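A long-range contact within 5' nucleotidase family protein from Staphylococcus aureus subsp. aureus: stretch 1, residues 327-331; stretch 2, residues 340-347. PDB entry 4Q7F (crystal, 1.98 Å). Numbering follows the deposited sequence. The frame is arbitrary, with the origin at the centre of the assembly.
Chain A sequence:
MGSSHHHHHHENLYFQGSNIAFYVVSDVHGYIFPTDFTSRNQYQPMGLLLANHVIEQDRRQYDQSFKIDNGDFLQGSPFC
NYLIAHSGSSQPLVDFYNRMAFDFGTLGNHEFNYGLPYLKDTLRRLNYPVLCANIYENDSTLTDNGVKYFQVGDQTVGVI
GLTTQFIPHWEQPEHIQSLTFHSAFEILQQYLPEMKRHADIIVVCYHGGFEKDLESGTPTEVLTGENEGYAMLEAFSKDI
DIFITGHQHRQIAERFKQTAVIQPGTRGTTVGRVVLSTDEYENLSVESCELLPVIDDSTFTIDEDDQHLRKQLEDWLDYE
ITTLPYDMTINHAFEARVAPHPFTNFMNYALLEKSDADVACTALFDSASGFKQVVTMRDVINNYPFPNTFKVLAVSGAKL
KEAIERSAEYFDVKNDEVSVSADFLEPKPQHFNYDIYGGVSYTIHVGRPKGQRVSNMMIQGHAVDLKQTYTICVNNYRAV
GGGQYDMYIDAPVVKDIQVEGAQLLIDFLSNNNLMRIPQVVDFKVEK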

# COMPACT_ATOMS: atom_id res chain seq x y z
N ASP A 327 14.27 23.54 -13.75
CA ASP A 327 14.16 22.13 -13.45
C ASP A 327 14.18 21.88 -11.94
O ASP A 327 14.92 22.55 -11.21
N MSE A 328 13.38 20.91 -11.50
CA MSE A 328 13.31 20.51 -10.09
C MSE A 328 13.37 19.01 -10.01
O MSE A 328 12.68 18.39 -9.19
N THR A 329 14.19 18.39 -10.85
CA THR A 329 14.29 16.95 -10.86
C THR A 329 15.07 16.45 -9.65
O THR A 329 15.93 17.14 -9.12
N ILE A 330 14.72 15.26 -9.20
CA ILE A 330 15.40 14.59 -8.12
C ILE A 330 16.28 13.51 -8.76
O ILE A 330 15.78 12.51 -9.26
N ASN A 331 17.59 13.74 -8.75
CA ASN A 331 18.54 12.80 -9.34
C ASN A 331 18.74 11.55 -8.48
O ASN A 331 18.74 10.43 -8.98
N PRO A 340 17.81 19.64 2.10
CA PRO A 340 16.78 20.29 1.31
C PRO A 340 17.01 20.10 -0.18
O PRO A 340 18.16 20.02 -0.63
N HIS A 341 15.92 20.06 -0.92
CA HIS A 341 15.96 19.94 -2.35
C HIS A 341 14.89 20.89 -2.90
O HIS A 341 13.83 21.05 -2.28
N PRO A 342 15.13 21.52 -4.06
CA PRO A 342 14.10 22.43 -4.57
C PRO A 342 12.69 21.81 -4.69
O PRO A 342 11.70 22.52 -4.52
N PHE A 343 12.60 20.52 -4.98
CA PHE A 343 11.29 19.89 -5.11
C PHE A 343 10.59 19.68 -3.75
O PHE A 343 9.40 19.86 -3.66
N THR A 344 11.32 19.29 -2.71
CA THR A 344 10.70 19.14 -1.38
C THR A 344 10.33 20.52 -0.83
O THR A 344 9.30 20.69 -0.15
N ASN A 345 11.17 21.51 -1.14
CA ASN A 345 10.91 22.88 -0.76
C ASN A 345 9.61 23.33 -1.41
O ASN A 345 8.76 23.92 -0.77
N PHE A 346 9.48 23.02 -2.70
CA PHE A 346 8.28 23.35 -3.45
C PHE A 346 7.02 22.72 -2.87
O PHE A 346 6.01 23.40 -2.74
N MSE A 347 7.06 21.42 -2.56
CA MSE A 347 5.89 20.73 -2.04
C MSE A 347 5.49 21.33 -0.72
O MSE A 347 4.33 21.63 -0.51

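Met 328 supplies the main bump of this contact. It lies in the short strand 328-329, its CA-to-CB bond points toward the helix that begins at Pro 342, and of its surface 106 Å² is covered, out of 343 Å² buried on both sides together. The nearest CA pair, Met 328 CA to Phe 343 CA at 5.4 Å, places the strand against the first turn of that helix. The residue is selenomethionine, with chi1 m (-79°), chi2 t (-166°) and chi3 m (-53°), and it enters a hollow formed by Pro 342, Phe 343 and Phe 346.

Each wall of that hollow can be measured. Met 328 CG lies 4.2 Å from Pro 342 CB, and Met 328 SE is 3.7 Å from Pro 342 O and 3.7 Å from Phe 346 CB. The bend at chi3 belongs to a conformation in which the terminal methyl covers the Phe 346 ring: Met 328 CE is 4.1 Å from the centroid of the Phe 346 ring and 19° off its normal, a CH-pi contact over the face. Met 328 CE also meets the Phe 343 ring near its plane, 4.0 Å from Phe 343 CD1, so one methyl touches a face of one ring and the edge of another. Both phenylalanines use chi1 t (-174° for Phe 343, 157° for Phe 346) and both start toward the strand. Met 328 O also rests 3.5 Å from Phe 343 CB.

Ile 330 fills a second hollow, between His 341 and Phe 343. Its CA-to-CB bond points sideways, but with chi1 m and chi2 t its longer branch reaches stretch 2. Ile 330 CG1 sits over one face of the His 341 ring, 3.8 Å from its centroid and 26° off the normal, while Ile 330 CD1 approaches Phe 343 CD2 at 3.8 Å. This branch thus spans the imidazole and the phenyl ring.

His 341, chi1 t and chi2 -82°, combines packing with polar work. As N-cap, His 341 accepts at ND1 from Phe 343 N (3.1 Å, N-H...acceptor angle 167°), which makes ND1 the acceptor in this bond. At the ring edge, Thr 329 O is 3.0 Å from both His 341 CE1 and His 341 NE2. Water 1 links the stretches here, accepting from Asn 331 N at 3.1 Å and hydrogen bonding to His 341 NE2 at 2.9 Å.

Thr 329 CB points away from stretch 2. Its side chain (chi1 m) instead bonds backward, Thr 329 OG1 donating to Asp 327 OD1 at 3.0 Å, while Thr 329 N donates to Asp 327 OD2 at 2.8 Å.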

# COMPACT_ATOMS: atom_id res chain seq x y z
CB ASP A 327 15.31 21.35 -14.10
CG ASP A 327 15.15 19.86 -13.95
OD1 ASP A 327 14.43 19.26 -14.76
OD2 ASP A 327 15.77 19.28 -13.03
CB MSE A 328 11.98 20.98 -9.50
CG MSE A 328 11.97 22.46 -9.14
SE MSE A 328 10.42 22.83 -7.99
CE MSE A 328 8.98 22.07 -9.10
CB THR A 329 14.97 16.44 -12.16
OG1 THR A 329 14.12 16.72 -13.28
CG2 THR A 329 15.22 14.95 -12.11
CB ILE A 330 14.40 13.98 -7.12
CG1 ILE A 330 13.71 15.12 -6.36
CG2 ILE A 330 15.12 13.04 -6.16
CD1 ILE A 330 12.61 14.67 -5.43
CB ASN A 331 19.88 13.49 -9.57
CG ASN A 331 19.78 14.60 -10.60
OD1 ASN A 331 18.94 14.55 -11.50
ND2 ASN A 331 20.65 15.59 -10.48
CB PRO A 340 16.95 21.77 1.66
CG PRO A 340 17.61 21.80 3.00
CD PRO A 340 18.46 20.56 3.06
CB HIS A 341 15.66 18.48 -2.75
CG HIS A 341 15.86 18.20 -4.20
ND1 HIS A 341 14.90 18.50 -5.14
CD2 HIS A 341 16.93 17.72 -4.88
CE1 HIS A 341 15.35 18.18 -6.34
NE2 HIS A 341 16.58 17.69 -6.21
CB PRO A 342 14.64 22.83 -5.95
CG PRO A 342 16.13 22.74 -5.79
CD PRO A 342 16.36 21.56 -4.88
CB PHE A 343 11.36 18.59 -5.92
CG PHE A 343 10.00 18.01 -6.20
CD1 PHE A 343 9.19 18.57 -7.17
CD2 PHE A 343 9.52 16.94 -5.47
CE1 PHE A 343 7.93 18.04 -7.43
CE2 PHE A 343 8.26 16.42 -5.72
CZ PHE A 343 7.46 16.98 -6.70
CB THR A 344 11.60 18.39 -0.39
OG1 THR A 344 12.85 19.07 -0.24
CG2 THR A 344 11.83 17.00 -0.88
CB ASN A 345 12.02 23.79 -1.20
CG ASN A 345 11.80 25.19 -0.72
OD1 ASN A 345 11.80 25.44 0.49
ND2 ASN A 345 11.60 26.12 -1.65
CB PHE A 346 8.46 22.92 -4.90
CG PHE A 346 7.17 22.69 -5.63
CD1 PHE A 346 6.40 23.75 -6.06
CD2 PHE A 346 6.74 21.41 -5.90
CE1 PHE A 346 5.22 23.53 -6.73
CE2 PHE A 346 5.56 21.18 -6.57
CZ PHE A 346 4.80 22.24 -7.00
CB MSE A 347 6.11 19.22 -1.89
CG MSE A 347 6.12 18.52 -3.26
SE MSE A 347 5.91 16.58 -3.03
CE MSE A 347 7.65 16.20 -2.19
O HOH W 1 18.69 16.43 -7.67